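Local coordinates for beta-lactamase-related domain-containing protein (Bacteroides dorei DSM 17855, PDB 5TGF) that is probably a serine hydrolase of the beta-lactamase family and binds calcium, at residues A[8-14]-A[40-45]; A[25-31]-A[305-311]; A[287-293]-A[322-327]; A[16-20]-A[328-332]. All coordinates share one frame; numbering follows the deposited sequence.

Contact 1: A[8-14]-A[40-45]; sequences YDFTPLD and LFEKAY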
loop_
_atom_site.group_PDB
_atom_site.type_symbol
_atom_site.label_atom_id
_atom_site.label_comp_id
_atom_site.label_asym_id
_atom_site.label_seq_id
_atom_site.Cartn_x
_atom_site.Cartn_y
_atom_site.Cartn_z
ATOM N N TYR A 8 28.144 -6.965 5.299
ATOM C CA TYR A 8 27.244 -7.969 4.767
ATOM C C TYR A 8 27.620 -8.275 3.347
ATOM O O TYR A 8 28.223 -7.428 2.686
ATOM C CB TYR A 8 25.826 -7.407 4.802
ATOM C CG TYR A 8 25.424 -6.936 6.178
ATOM C CD1 TYR A 8 24.881 -7.816 7.082
ATOM C CD2 TYR A 8 25.626 -5.617 6.578
ATOM C CE1 TYR A 8 24.492 -7.403 8.343
ATOM C CE2 TYR A 8 25.222 -5.194 7.838
ATOM C CZ TYR A 8 24.650 -6.109 8.704
ATOM O OH TYR A 8 24.278 -5.742 9.966
ATOM N N ASP A 9 27.256 -9.454 2.852
ATOM C CA ASP A 9 27.458 -9.753 1.435
ATOM C C ASP A 9 26.129 -9.714 0.679
ATOM O O ASP A 9 25.334 -10.627 0.810
ATOM C CB ASP A 9 28.140 -11.118 1.262
ATOM C CG ASP A 9 28.427 -11.469 -0.196
ATOM O OD1 ASP A 9 28.154 -10.680 -1.140
ATOM O OD2 ASP A 9 28.917 -12.597 -0.402
ATOM N N PHE A 10 25.918 -8.661 -0.123
ATOM C CA PHE A 10 24.656 -8.468 -0.860
ATOM C C PHE A 10 24.632 -9.074 -2.276
ATOM O O PHE A 10 23.674 -8.908 -2.992
ATOM C CB PHE A 10 24.293 -6.979 -0.901
ATOM C CG PHE A 10 23.564 -6.524 0.316
ATOM C CD1 PHE A 10 22.179 -6.658 0.393
ATOM C CD2 PHE A 10 24.251 -6.083 1.417
ATOM C CE1 PHE A 10 21.500 -6.345 1.553
ATOM C CE2 PHE A 10 23.578 -5.727 2.573
ATOM C CZ PHE A 10 22.187 -5.890 2.649
ATOM N N THR A 11 25.640 -9.864 -2.635
ATOM C CA THR A 11 25.662 -10.540 -3.904
ATOM C C THR A 11 24.397 -11.343 -4.246
ATOM O O THR A 11 23.946 -11.292 -5.384
ATOM C CB THR A 11 26.882 -11.485 -3.994
ATOM O OG1 THR A 11 28.052 -10.699 -3.852
ATOM C CG2 THR A 11 26.926 -12.188 -5.313
ATOM N N PRO A 12 23.857 -12.130 -3.297
ATOM C CA PRO A 12 22.688 -12.915 -3.686
ATOM C C PRO A 12 21.478 -12.025 -4.116
ATOM O O PRO A 12 20.728 -12.392 -5.029
ATOM C CB PRO A 12 22.379 -13.730 -2.435
ATOM C CG PRO A 12 23.663 -13.761 -1.673
ATOM C CD PRO A 12 24.269 -12.421 -1.909
ATOM N N LEU A 13 21.306 -10.870 -3.475
ATOM C CA LEU A 13 20.224 -9.958 -3.849
ATOM C C LEU A 13 20.506 -9.352 -5.225
ATOM O O LEU A 13 19.646 -9.334 -6.103
ATOM C CB LEU A 13 20.078 -8.860 -2.799
ATOM C CG LEU A 13 19.007 -7.806 -3.034
ATOM C CD1 LEU A 13 17.644 -8.483 -3.031
ATOM C CD2 LEU A 13 19.066 -6.711 -1.970
ATOM N N ASP A 14 21.737 -8.865 -5.415
ATOM C CA ASP A 14 22.134 -8.253 -6.690
ATOM C C ASP A 14 21.994 -9.269 -7.836
ATOM O O ASP A 14 21.580 -8.922 -8.949
ATOM C CB ASP A 14 23.567 -7.719 -6.565
ATOM C CG ASP A 14 24.046 -6.964 -7.814
ATOM O OD1 ASP A 14 23.289 -6.141 -8.387
ATOM O OD2 ASP A 14 25.237 -7.133 -8.159
ATOM N N LEU A 40 22.403 -0.136 3.870
ATOM C CA LEU A 40 23.267 -1.310 3.627
ATOM C C LEU A 40 23.499 -1.604 2.162
ATOM O O LEU A 40 24.495 -2.209 1.805
ATOM C CB LEU A 40 22.680 -2.562 4.274
ATOM C CG LEU A 40 22.523 -2.582 5.791
ATOM C CD1 LEU A 40 22.360 -4.030 6.226
ATOM C CD2 LEU A 40 23.706 -1.934 6.519
ATOM N N PHE A 41 22.537 -1.274 1.316
ATOM C CA PHE A 41 22.612 -1.602 -0.092
ATOM C C PHE A 41 21.692 -0.671 -0.856
ATOM O O PHE A 41 20.538 -0.501 -0.492
ATOM C CB PHE A 41 22.225 -3.063 -0.322
ATOM C CG PHE A 41 22.409 -3.512 -1.735
ATOM C CD1 PHE A 41 23.681 -3.771 -2.243
ATOM C CD2 PHE A 41 21.323 -3.681 -2.566
ATOM C CE1 PHE A 41 23.831 -4.189 -3.565
ATOM C CE2 PHE A 41 21.476 -4.088 -3.876
ATOM C CZ PHE A 41 22.723 -4.366 -4.371
ATOM N N GLU A 42 22.236 -0.056 -1.912
ATOM C CA GLU A 42 21.486 0.894 -2.736
ATOM C C GLU A 42 22.080 0.865 -4.126
ATOM O O GLU A 42 23.285 1.042 -4.285
ATOM C CB GLU A 42 21.575 2.303 -2.144
ATOM C CG GLU A 42 20.553 3.294 -2.673
ATOM C CD GLU A 42 20.558 4.608 -1.895
ATOM O OE1 GLU A 42 21.652 5.152 -1.620
ATOM O OE2 GLU A 42 19.463 5.086 -1.526
ATOM N N LYS A 43 21.253 0.593 -5.135
ATOM C CA LYS A 43 21.748 0.347 -6.481
ATOM C C LYS A 43 20.642 0.573 -7.483
ATOM O O LYS A 43 19.469 0.220 -7.230
ATOM C CB LYS A 43 22.233 -1.085 -6.631
ATOM C CG LYS A 43 22.917 -1.349 -7.963
ATOM C CD LYS A 43 23.615 -2.691 -8.006
ATOM C CE LYS A 43 24.244 -2.903 -9.366
ATOM N NZ LYS A 43 24.801 -4.283 -9.501
ATOM N N ALA A 44 21.003 1.175 -8.609
ATOM C CA ALA A 44 20.061 1.352 -9.703
ATOM C C ALA A 44 20.487 0.481 -10.874
ATOM O O ALA A 44 21.665 0.193 -11.048
ATOM C CB ALA A 44 19.978 2.819 -10.088
ATOM N N TYR A 45 19.513 -0.002 -11.632
ATOM C CA TYR A 45 19.731 -0.937 -12.749
ATOM C C TYR A 45 19.104 -0.373 -14.015
ATOM O O TYR A 45 18.122 0.380 -13.978
ATOM C CB TYR A 45 19.072 -2.287 -12.450
ATOM C CG TYR A 45 19.619 -3.014 -11.243
ATOM C CD1 TYR A 45 19.259 -2.630 -9.955
ATOM C CD2 TYR A 45 20.503 -4.088 -11.380
ATOM C CE1 TYR A 45 19.740 -3.293 -8.841
ATOM C CE2 TYR A 45 21.010 -4.741 -10.259
ATOM C CZ TYR A 45 20.633 -4.336 -8.990
ATOM O OH TYR A 45 21.104 -4.968 -7.834
#
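The N-terminal helix of the serine beta-lactamase-type fold lies against the edge strand 38-46 of the antiparallel sheet, and Phe10 and Phe41 meet where that helix begins. Phe10, at the N-cap position, and Phe41 hold their rings 11° from parallel but slid apart. The slide sets Phe41 CB over the centre of the Phe10 ring, 3.7 Å from its centroid. Leu40 and Phe41 form a classic beta bulge opposite Val33, and both side chains point toward residues 8-14. Leu40 CB packs on Phe10, while its CD1 lies over one face of Tyr8, toward the rim and 3.5 Å from Tyr8 CE2. In the first turn of the helix, Leu13 CD2 packs against Phe41 CD2. Asp14 CG is anti to the backbone N (chi1 -176°), which brings the carboxylate up to the strand. There Asp14 OD1 receives two donors: Lys43 NZ at 2.6 Å, a salt bridge on the syn side but tilted out of the carboxylate plane, and Tyr45 OH at 2.5 Å, through the anti lone pair.

Contact 2: A[25-31]-A[305-311]; sequences YYPGGAI and FFIAHVQ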
loop_
_atom_site.group_PDB
_atom_site.type_symbol
_atom_site.label_atom_id
_atom_site.label_comp_id
_atom_site.label_asym_id
_atom_site.label_seq_id
_atom_site.Cartn_x
_atom_site.Cartn_y
_atom_site.Cartn_z
ATOM N N TYR A 25 12.494 -8.756 -18.018
ATOM C CA TYR A 25 11.265 -8.556 -17.256
ATOM C C TYR A 25 11.027 -7.075 -16.928
ATOM O O TYR A 25 9.880 -6.637 -16.881
ATOM C CB TYR A 25 11.285 -9.320 -15.950
ATOM C CG TYR A 25 11.498 -10.823 -16.010
ATOM C CD1 TYR A 25 11.082 -11.580 -17.077
ATOM C CD2 TYR A 25 12.027 -11.475 -14.907
ATOM C CE1 TYR A 25 11.224 -12.967 -17.060
ATOM C CE2 TYR A 25 12.221 -12.835 -14.905
ATOM C CZ TYR A 25 11.776 -13.575 -15.968
ATOM O OH TYR A 25 11.978 -14.929 -15.915
ATOM N N TYR A 26 12.097 -6.362 -16.563
ATOM C CA TYR A 26 12.065 -4.908 -16.382
ATOM C C TYR A 26 13.116 -4.193 -17.266
ATOM O O TYR A 26 14.178 -4.771 -17.514
ATOM C CB TYR A 26 12.397 -4.556 -14.928
ATOM C CG TYR A 26 11.530 -5.241 -13.910
ATOM C CD1 TYR A 26 10.228 -4.823 -13.702
ATOM C CD2 TYR A 26 12.032 -6.250 -13.102
ATOM C CE1 TYR A 26 9.428 -5.406 -12.723
ATOM C CE2 TYR A 26 11.243 -6.854 -12.136
ATOM C CZ TYR A 26 9.935 -6.452 -11.965
ATOM O OH TYR A 26 9.170 -7.046 -10.964
ATOM N N PRO A 27 12.850 -2.936 -17.682
ATOM C CA PRO A 27 13.871 -2.164 -18.408
ATOM C C PRO A 27 14.894 -1.529 -17.460
ATOM O O PRO A 27 15.973 -1.128 -17.882
ATOM C CB PRO A 27 13.046 -1.085 -19.127
ATOM C CG PRO A 27 11.820 -0.912 -18.303
ATOM C CD PRO A 27 11.559 -2.227 -17.636
ATOM N N GLY A 28 14.550 -1.449 -16.185
ATOM C CA GLY A 28 15.354 -0.778 -15.188
ATOM C C GLY A 28 14.698 -0.999 -13.838
ATOM O O GLY A 28 13.589 -1.519 -13.760
ATOM N N GLY A 29 15.368 -0.574 -12.782
ATOM C CA GLY A 29 14.849 -0.691 -11.434
ATOM C C GLY A 29 15.795 -0.063 -10.449
ATOM O O GLY A 29 16.934 0.278 -10.805
ATOM N N ALA A 30 15.382 0.024 -9.192
ATOM C CA ALA A 30 16.292 0.500 -8.161
ATOM C C ALA A 30 15.872 -0.063 -6.819
ATOM O O ALA A 30 14.677 -0.266 -6.565
ATOM C CB ALA A 30 16.320 2.029 -8.093
ATOM N N ILE A 31 16.854 -0.247 -5.942
ATOM C CA ILE A 31 16.588 -0.730 -4.601
ATOM C C ILE A 31 17.379 0.043 -3.551
ATOM O O ILE A 31 18.488 0.561 -3.830
ATOM C CB ILE A 31 16.877 -2.222 -4.518
ATOM C CG1 ILE A 31 16.373 -2.769 -3.197
ATOM C CG2 ILE A 31 18.349 -2.513 -4.715
ATOM C CD1 ILE A 31 16.097 -4.239 -3.243
ATOM N N PHE A 305 12.899 -0.888 -0.261
ATOM C CA PHE A 305 11.971 -0.644 -1.360
ATOM C C PHE A 305 12.671 -1.022 -2.641
ATOM O O PHE A 305 13.791 -0.550 -2.908
ATOM C CB PHE A 305 11.538 0.812 -1.376
ATOM C CG PHE A 305 10.526 1.144 -2.451
ATOM C CD1 PHE A 305 9.443 0.300 -2.690
ATOM C CD2 PHE A 305 10.559 2.368 -3.092
ATOM C CE1 PHE A 305 8.458 0.622 -3.605
ATOM C CE2 PHE A 305 9.594 2.700 -4.023
ATOM C CZ PHE A 305 8.550 1.820 -4.301
ATOM N N PHE A 306 12.042 -1.897 -3.421
ATOM C CA PHE A 306 12.429 -2.118 -4.820
ATOM C C PHE A 306 11.381 -1.461 -5.719
ATOM O O PHE A 306 10.151 -1.751 -5.612
ATOM C CB PHE A 306 12.516 -3.622 -5.115
ATOM C CG PHE A 306 12.682 -3.968 -6.564
ATOM C CD1 PHE A 306 13.918 -3.804 -7.209
ATOM C CD2 PHE A 306 11.644 -4.529 -7.282
ATOM C CE1 PHE A 306 14.075 -4.185 -8.542
ATOM C CE2 PHE A 306 11.791 -4.882 -8.600
ATOM C CZ PHE A 306 13.007 -4.684 -9.244
ATOM N N ILE A 307 11.851 -0.590 -6.622
ATOM C CA ILE A 307 10.962 0.120 -7.545
ATOM C C ILE A 307 11.300 -0.256 -8.995
ATOM O O ILE A 307 12.472 -0.340 -9.399
ATOM C CB ILE A 307 10.983 1.640 -7.324
ATOM C CG1 ILE A 307 9.810 2.315 -8.021
ATOM C CG2 ILE A 307 12.314 2.244 -7.741
ATOM C CD1 ILE A 307 9.727 3.816 -7.717
ATOM N N ALA A 308 10.250 -0.549 -9.759
ATOM C CA ALA A 308 10.329 -0.997 -11.108
ATOM C C ALA A 308 8.908 -1.166 -11.648
ATOM O O ALA A 308 7.948 -1.131 -10.871
ATOM C CB ALA A 308 11.084 -2.319 -11.195
ATOM N N HIS A 309 8.794 -1.342 -12.956
ATOM C CA HIS A 309 7.493 -1.561 -13.610
ATOM C C HIS A 309 7.684 -2.636 -14.679
ATOM O O HIS A 309 8.388 -2.449 -15.661
ATOM C CB HIS A 309 6.910 -0.274 -14.207
ATOM C CG HIS A 309 5.470 -0.395 -14.615
ATOM N ND1 HIS A 309 5.034 -1.308 -15.560
ATOM C CD2 HIS A 309 4.356 0.218 -14.153
ATOM C CE1 HIS A 309 3.713 -1.235 -15.662
ATOM N NE2 HIS A 309 3.281 -0.335 -14.808
ATOM N N VAL A 310 7.049 -3.773 -14.476
ATOM C CA VAL A 310 7.178 -4.935 -15.397
ATOM C C VAL A 310 6.806 -4.523 -16.818
ATOM O O VAL A 310 5.957 -3.624 -17.049
ATOM C CB VAL A 310 6.313 -6.140 -14.881
ATOM C CG1 VAL A 310 4.829 -5.867 -15.151
ATOM C CG2 VAL A 310 6.742 -7.473 -15.484
ATOM N N GLN A 311 7.486 -5.128 -17.780
ATOM C CA GLN A 311 7.036 -5.039 -19.174
ATOM C C GLN A 311 6.382 -6.337 -19.556
ATOM O O GLN A 311 6.865 -7.410 -19.195
ATOM C CB GLN A 311 8.128 -4.618 -20.174
ATOM C CG GLN A 311 9.450 -5.358 -20.206
ATOM C CD GLN A 311 10.637 -4.471 -20.708
ATOM O OE1 GLN A 311 10.444 -3.390 -21.313
ATOM N NE2 GLN A 311 11.879 -4.938 -20.457
HETATM O O HOH W 1 11.057 -0.779 -14.676
#
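Tyr26 and Phe306 meet edge to face, the edge of Phe306 turned to the face of Tyr26 with the planes 70° apart and the centroids 5.7 Å apart. Tyr26 CG is anti to its own carbonyl carbon (chi1 -55°), which brings the ring back against residues 306-310 although its CB starts out away from them. Ala308 CB sits over a face of this ring, offset toward the rim and 3.6 Å from Tyr26 CD1, while the backbone at His309 C and Val310 N runs along the ring edge. Farther on, the Ile31 side chain crosses that of Phe306 at about a right angle, its CD1 touching Phe306 CB. These side chains hang from two neighbouring inner strands of the antiparallel sheet, strands 28-35 and 302-307, and the turns beside them. Ala30 and Ile307 are a hydrogen-bonded pair, Ile307 N reaching Ala30 O at 2.8 Å and Ala30 N returning to Ile307 O at 2.9 Å; Ala30 CB and Ile307 CG2 pack on the face that helix 207-218 covers, whereas Ile31 and Phe306 face helix 11-22. Beyond the ladder the chains part, and a water bridges the gap by donating to Gly28 O and accepting from His309 N. Gln311 N then closes on Tyr25 O at 3.0 Å, nearly straight at 173°. The Gln311 side chain slides past Pro27, and its NE2 bonds to Gly24 O.

Contact 3: A[287-293]-A[322-327]; sequences PGWAGAY and SFYGSP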
loop_
_atom_site.group_PDB
_atom_site.type_symbol
_atom_site.label_atom_id
_atom_site.label_comp_id
_atom_site.label_asym_id
_atom_site.label_seq_id
_atom_site.Cartn_x
_atom_site.Cartn_y
_atom_site.Cartn_z
ATOM N N PRO A 287 2.835 -4.568 -1.853
ATOM C CA PRO A 287 3.321 -4.802 -3.204
ATOM C C PRO A 287 2.350 -4.301 -4.257
ATOM O O PRO A 287 1.154 -4.338 -4.041
ATOM C CB PRO A 287 3.437 -6.328 -3.301
ATOM C CG PRO A 287 3.261 -6.822 -1.914
ATOM C CD PRO A 287 2.405 -5.810 -1.210
ATOM N N GLY A 288 2.871 -3.861 -5.391
ATOM C CA GLY A 288 2.037 -3.549 -6.561
ATOM C C GLY A 288 2.184 -4.630 -7.612
ATOM O O GLY A 288 3.190 -5.315 -7.638
ATOM N N TRP A 289 1.211 -4.733 -8.503
ATOM C CA TRP A 289 1.170 -5.814 -9.473
ATOM C C TRP A 289 2.397 -5.808 -10.400
ATOM O O TRP A 289 2.766 -6.857 -10.936
ATOM C CB TRP A 289 -0.112 -5.779 -10.316
ATOM C CG TRP A 289 -0.232 -4.566 -11.236
ATOM C CD1 TRP A 289 -0.819 -3.376 -10.908
ATOM C CD2 TRP A 289 0.190 -4.431 -12.598
ATOM N NE1 TRP A 289 -0.731 -2.501 -11.934
ATOM C CE2 TRP A 289 -0.156 -3.119 -13.007
ATOM C CE3 TRP A 289 0.854 -5.259 -13.504
ATOM C CZ2 TRP A 289 0.149 -2.622 -14.271
ATOM C CZ3 TRP A 289 1.133 -4.767 -14.794
ATOM C CH2 TRP A 289 0.776 -3.464 -15.154
ATOM N N ALA A 290 2.958 -4.611 -10.655
ATOM C CA ALA A 290 4.006 -4.427 -11.653
ATOM C C ALA A 290 5.420 -4.476 -11.090
ATOM O O ALA A 290 6.399 -4.219 -11.832
ATOM C CB ALA A 290 3.788 -3.111 -12.422
ATOM N N GLY A 291 5.559 -4.860 -9.826
ATOM C CA GLY A 291 6.859 -5.169 -9.254
ATOM C C GLY A 291 7.355 -4.308 -8.102
ATOM O O GLY A 291 8.258 -4.715 -7.392
ATOM N N ALA A 292 6.717 -3.169 -7.847
ATOM C CA ALA A 292 7.099 -2.339 -6.715
ATOM C C ALA A 292 6.850 -3.122 -5.408
ATOM O O ALA A 292 5.752 -3.689 -5.206
ATOM C CB ALA A 292 6.303 -1.038 -6.704
ATOM N N TYR A 293 7.850 -3.165 -4.548
ATOM C CA TYR A 293 7.776 -3.930 -3.292
ATOM C C TYR A 293 8.446 -3.140 -2.167
ATOM O O TYR A 293 9.689 -3.176 -2.030
ATOM C CB TYR A 293 8.465 -5.258 -3.445
ATOM C CG TYR A 293 8.341 -6.131 -2.204
ATOM C CD1 TYR A 293 7.126 -6.739 -1.869
ATOM C CD2 TYR A 293 9.440 -6.415 -1.432
ATOM C CE1 TYR A 293 7.019 -7.542 -0.739
ATOM C CE2 TYR A 293 9.349 -7.210 -0.314
ATOM C CZ TYR A 293 8.135 -7.783 0.025
ATOM O OH TYR A 293 8.071 -8.562 1.175
ATOM N N SER A 322 5.756 -10.622 -11.159
ATOM C CA SER A 322 6.160 -9.343 -10.589
ATOM C C SER A 322 5.329 -8.996 -9.343
ATOM O O SER A 322 5.601 -7.988 -8.676
ATOM C CB SER A 322 6.049 -8.223 -11.628
ATOM O OG SER A 322 4.760 -8.160 -12.195
ATOM N N PHE A 323 4.267 -9.754 -9.081
ATOM C CA PHE A 323 3.458 -9.570 -7.857
ATOM C C PHE A 323 3.755 -10.659 -6.808
ATOM O O PHE A 323 4.306 -10.377 -5.721
ATOM C CB PHE A 323 1.980 -9.540 -8.234
ATOM C CG PHE A 323 1.060 -9.283 -7.078
ATOM C CD1 PHE A 323 1.143 -8.097 -6.347
ATOM C CD2 PHE A 323 0.025 -10.155 -6.803
ATOM C CE1 PHE A 323 0.277 -7.848 -5.288
ATOM C CE2 PHE A 323 -0.884 -9.891 -5.778
ATOM C CZ PHE A 323 -0.755 -8.732 -5.018
ATOM N N TYR A 324 3.458 -11.906 -7.160
ATOM C CA TYR A 324 3.615 -13.019 -6.204
ATOM C C TYR A 324 5.049 -13.399 -5.900
ATOM O O TYR A 324 5.307 -14.036 -4.879
ATOM C CB TYR A 324 2.840 -14.248 -6.685
ATOM C CG TYR A 324 1.349 -13.999 -6.784
ATOM C CD1 TYR A 324 0.577 -13.889 -5.632
ATOM C CD2 TYR A 324 0.714 -13.878 -7.995
ATOM C CE1 TYR A 324 -0.759 -13.682 -5.697
ATOM C CE2 TYR A 324 -0.651 -13.668 -8.070
ATOM C CZ TYR A 324 -1.377 -13.601 -6.892
ATOM O OH TYR A 324 -2.700 -13.340 -6.933
ATOM N N GLY A 325 5.996 -13.001 -6.757
ATOM C CA GLY A 325 7.414 -13.322 -6.558
ATOM C C GLY A 325 8.145 -12.335 -5.663
ATOM O O GLY A 325 9.222 -12.631 -5.163
ATOM N N SER A 326 7.540 -11.170 -5.425
ATOM C CA SER A 326 8.244 -10.065 -4.772
ATOM C C SER A 326 8.836 -10.331 -3.385
ATOM O O SER A 326 9.949 -9.859 -3.092
ATOM C CB SER A 326 7.296 -8.878 -4.687
ATOM O OG SER A 326 6.972 -8.473 -6.012
ATOM N N PRO A 327 8.142 -11.111 -2.519
ATOM C CA PRO A 327 8.770 -11.391 -1.218
ATOM C C PRO A 327 10.080 -12.161 -1.272
ATOM O O PRO A 327 10.716 -12.294 -0.217
ATOM C CB PRO A 327 7.727 -12.275 -0.486
ATOM C CG PRO A 327 6.482 -12.054 -1.188
ATOM C CD PRO A 327 6.782 -11.674 -2.600
HETATM O O HOH W 2 5.421 -6.369 -6.081
HETATM O O HOH W 3 9.094 -7.202 -7.139
#
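With chi1 at 54°, Ser322 OG lies between its own backbone N and carbonyl carbon and donates to Trp289 O at 2.7 Å, in the carbonyl plane. Tyr293 CG is instead anti to the backbone N (chi1 -176°), which lays the ring against Ser326: Ser326 CB is 3.5 Å from Tyr293 CD1, and Ser326 O stands over the ring face, offset toward the rim. The Tyr293 hydroxyl is hydrogen-bonded to Ser330 OG and Glu272 OE1. Phe323 offers its ring edge to the carbonyl of Pro287, and its CE1 packs on Pro287 CB at 4.0 Å. Two waters bridge the loops. One donates to Gly291 O and lies 2.7 Å from Ser326 OG; the other, 2.6 Å from Ser326 OG, also reaches Gly288 O and Ala292 O. Each segment contains a type I beta turn, Gly288 to Gly291 and Phe323 to Ser326, so the contact is a water-bridged, largely buried junction of two loops, one leading into strand 293-297 and the other into helix 328-337.

Contact 4: A[16-20]-A[328-332]; sequences IISSW and VLSET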
loop_
_atom_site.group_PDB
_atom_site.type_symbol
_atom_site.label_atom_id
_atom_site.label_comp_id
_atom_site.label_asym_id
_atom_site.label_seq_id
_atom_site.Cartn_x
_atom_site.Cartn_y
_atom_site.Cartn_z
ATOM N N ILE A 16 19.857 -11.747 -8.078
ATOM C CA ILE A 16 18.444 -11.979 -8.399
ATOM C C ILE A 16 17.899 -10.804 -9.224
ATOM O O ILE A 16 17.244 -11.004 -10.230
ATOM C CB ILE A 16 17.603 -12.183 -7.130
ATOM C CG1 ILE A 16 17.991 -13.508 -6.456
ATOM C CG2 ILE A 16 16.108 -12.161 -7.468
ATOM C CD1 ILE A 16 17.425 -13.682 -5.042
ATOM N N ILE A 17 18.190 -9.588 -8.803
ATOM C CA ILE A 17 17.683 -8.422 -9.530
ATOM C C ILE A 17 18.313 -8.333 -10.944
ATOM O O ILE A 17 17.623 -8.066 -11.926
ATOM C CB ILE A 17 17.921 -7.118 -8.746
ATOM C CG1 ILE A 17 17.183 -7.174 -7.406
ATOM C CG2 ILE A 17 17.474 -5.915 -9.544
ATOM C CD1 ILE A 17 17.500 -6.049 -6.448
ATOM N N SER A 18 19.608 -8.613 -11.045
ATOM C CA SER A 18 20.292 -8.557 -12.340
ATOM C C SER A 18 19.709 -9.571 -13.310
ATOM O O SER A 18 19.541 -9.272 -14.503
ATOM C CB SER A 18 21.808 -8.774 -12.166
ATOM O OG SER A 18 22.367 -7.731 -11.395
ATOM N N SER A 19 19.380 -10.757 -12.806
ATOM C CA SER A 19 18.761 -11.778 -13.641
ATOM C C SER A 19 17.399 -11.331 -14.171
ATOM O O SER A 19 17.031 -11.672 -15.296
ATOM C CB SER A 19 18.590 -13.096 -12.861
ATOM O OG SER A 19 17.446 -13.031 -12.014
ATOM N N TRP A 20 16.609 -10.627 -13.364
ATOM C CA TRP A 20 15.366 -10.029 -13.900
ATOM C C TRP A 20 15.650 -9.017 -15.034
ATOM O O TRP A 20 14.920 -8.950 -16.010
ATOM C CB TRP A 20 14.542 -9.333 -12.837
ATOM C CG TRP A 20 14.100 -10.205 -11.688
ATOM C CD1 TRP A 20 13.891 -11.569 -11.707
ATOM C CD2 TRP A 20 13.793 -9.762 -10.356
ATOM N NE1 TRP A 20 13.477 -11.993 -10.451
ATOM C CE2 TRP A 20 13.421 -10.898 -9.610
ATOM C CE3 TRP A 20 13.760 -8.505 -9.736
ATOM C CZ2 TRP A 20 13.003 -10.811 -8.277
ATOM C CZ3 TRP A 20 13.390 -8.428 -8.381
ATOM C CH2 TRP A 20 13.069 -9.580 -7.660
ATOM N N VAL A 328 10.523 -12.624 -2.440
ATOM C CA VAL A 328 11.922 -13.126 -2.542
ATOM C C VAL A 328 12.930 -12.042 -2.114
ATOM O O VAL A 328 14.027 -12.344 -1.610
ATOM C CB VAL A 328 12.280 -13.713 -3.928
ATOM C CG1 VAL A 328 12.464 -12.618 -4.955
ATOM C CG2 VAL A 328 13.546 -14.558 -3.848
ATOM N N LEU A 329 12.547 -10.770 -2.256
ATOM C CA LEU A 329 13.439 -9.679 -1.920
ATOM C C LEU A 329 13.653 -9.559 -0.404
ATOM O O LEU A 329 14.781 -9.470 0.088
ATOM C CB LEU A 329 12.876 -8.358 -2.457
ATOM C CG LEU A 329 12.883 -8.243 -3.970
ATOM C CD1 LEU A 329 11.893 -7.159 -4.397
ATOM C CD2 LEU A 329 14.290 -7.953 -4.479
ATOM N N SER A 330 12.563 -9.554 0.342
ATOM C CA SER A 330 12.656 -9.514 1.805
ATOM C C SER A 330 13.246 -10.826 2.361
ATOM O O SER A 330 14.003 -10.788 3.323
ATOM C CB SER A 330 11.293 -9.223 2.427
ATOM O OG SER A 330 10.297 -10.012 1.801
ATOM N N GLU A 331 12.942 -11.950 1.731
ATOM C CA GLU A 331 13.494 -13.243 2.177
ATOM C C GLU A 331 15.009 -13.232 2.033
ATOM O O GLU A 331 15.741 -13.656 2.941
ATOM C CB GLU A 331 12.940 -14.390 1.299
ATOM C CG GLU A 331 13.437 -15.785 1.660
ATOM C CD GLU A 331 12.943 -16.869 0.706
ATOM O OE1 GLU A 331 12.571 -17.960 1.154
ATOM O OE2 GLU A 331 12.900 -16.637 -0.506
ATOM N N THR A 332 15.485 -12.733 0.890
ATOM C CA THR A 332 16.925 -12.710 0.586
ATOM C C THR A 332 17.647 -11.709 1.487
ATOM O O THR A 332 18.748 -11.988 2.009
ATOM C CB THR A 332 17.164 -12.426 -0.896
ATOM O OG1 THR A 332 16.438 -13.355 -1.721
ATOM C CG2 THR A 332 18.662 -12.520 -1.267
#
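The N- and C-terminal helices of the serine beta-lactamase-type fold pack side by side on one face of the sheet, Ile16, Ile17 and Trp20 of helix 11-22 meeting Val328, Leu329 and Thr332 of helix 328-337. The short segments run roughly antiparallel, at 154°, with axes 12.4 Å apart; side chains from both helices bridge the distance, and no hydrogen bond crosses it. Trp20 does much of this: its six-membered ring presents an edge to the other helix, CZ2 lying 3.8 Å from Val328 CG1, while CH2 is 3.8 Å from Leu329 CD2. Trp20 and Val328 slide past each other in opposite directions. Leu329 CD2 also reaches Ile17 CG1, 4.2 Å away, the two side chains crossing at about a right angle. On the sheet side, Phe306 touches both Ile17 and Leu329 and meets Trp20 edge-to-face. Ile16 extends CD1 (chi2 168°) to meet Thr332 tip to tip, 3.5 Å from OG1, and the same methyl touches Val328 CG2. That hydroxyl is turned back into its own helix: Thr332 OG1 donates to Val328 O at 2.6 Å, from the face of the carbonyl plane opposite to Thr332 N.

In the fold
The four contacts show how distant parts of a chain can be tied together around one sheet. Contacts 1 and 4 share helix 11-22, their centres 9 Å apart, and Leu13 CD1 packs on Leu329 CD2 between them. Contact 1 joins contact 2 through neighbouring strands, Tyr45 N lying 2.7 Å from Gly29 O. Contact 2 continues into contact 3, with Phe306 O 2.9 Å from Tyr293 N, and both are nested inside the chain loop closed by contact 4. Contact 3 borders the probable active site, Gly288 touching residues of a putative SxxK motif (Ser58, Lys61, Tyr147). All four lie away from the known calcium site at Val72, Thr75 and Leu77, unoccupied here.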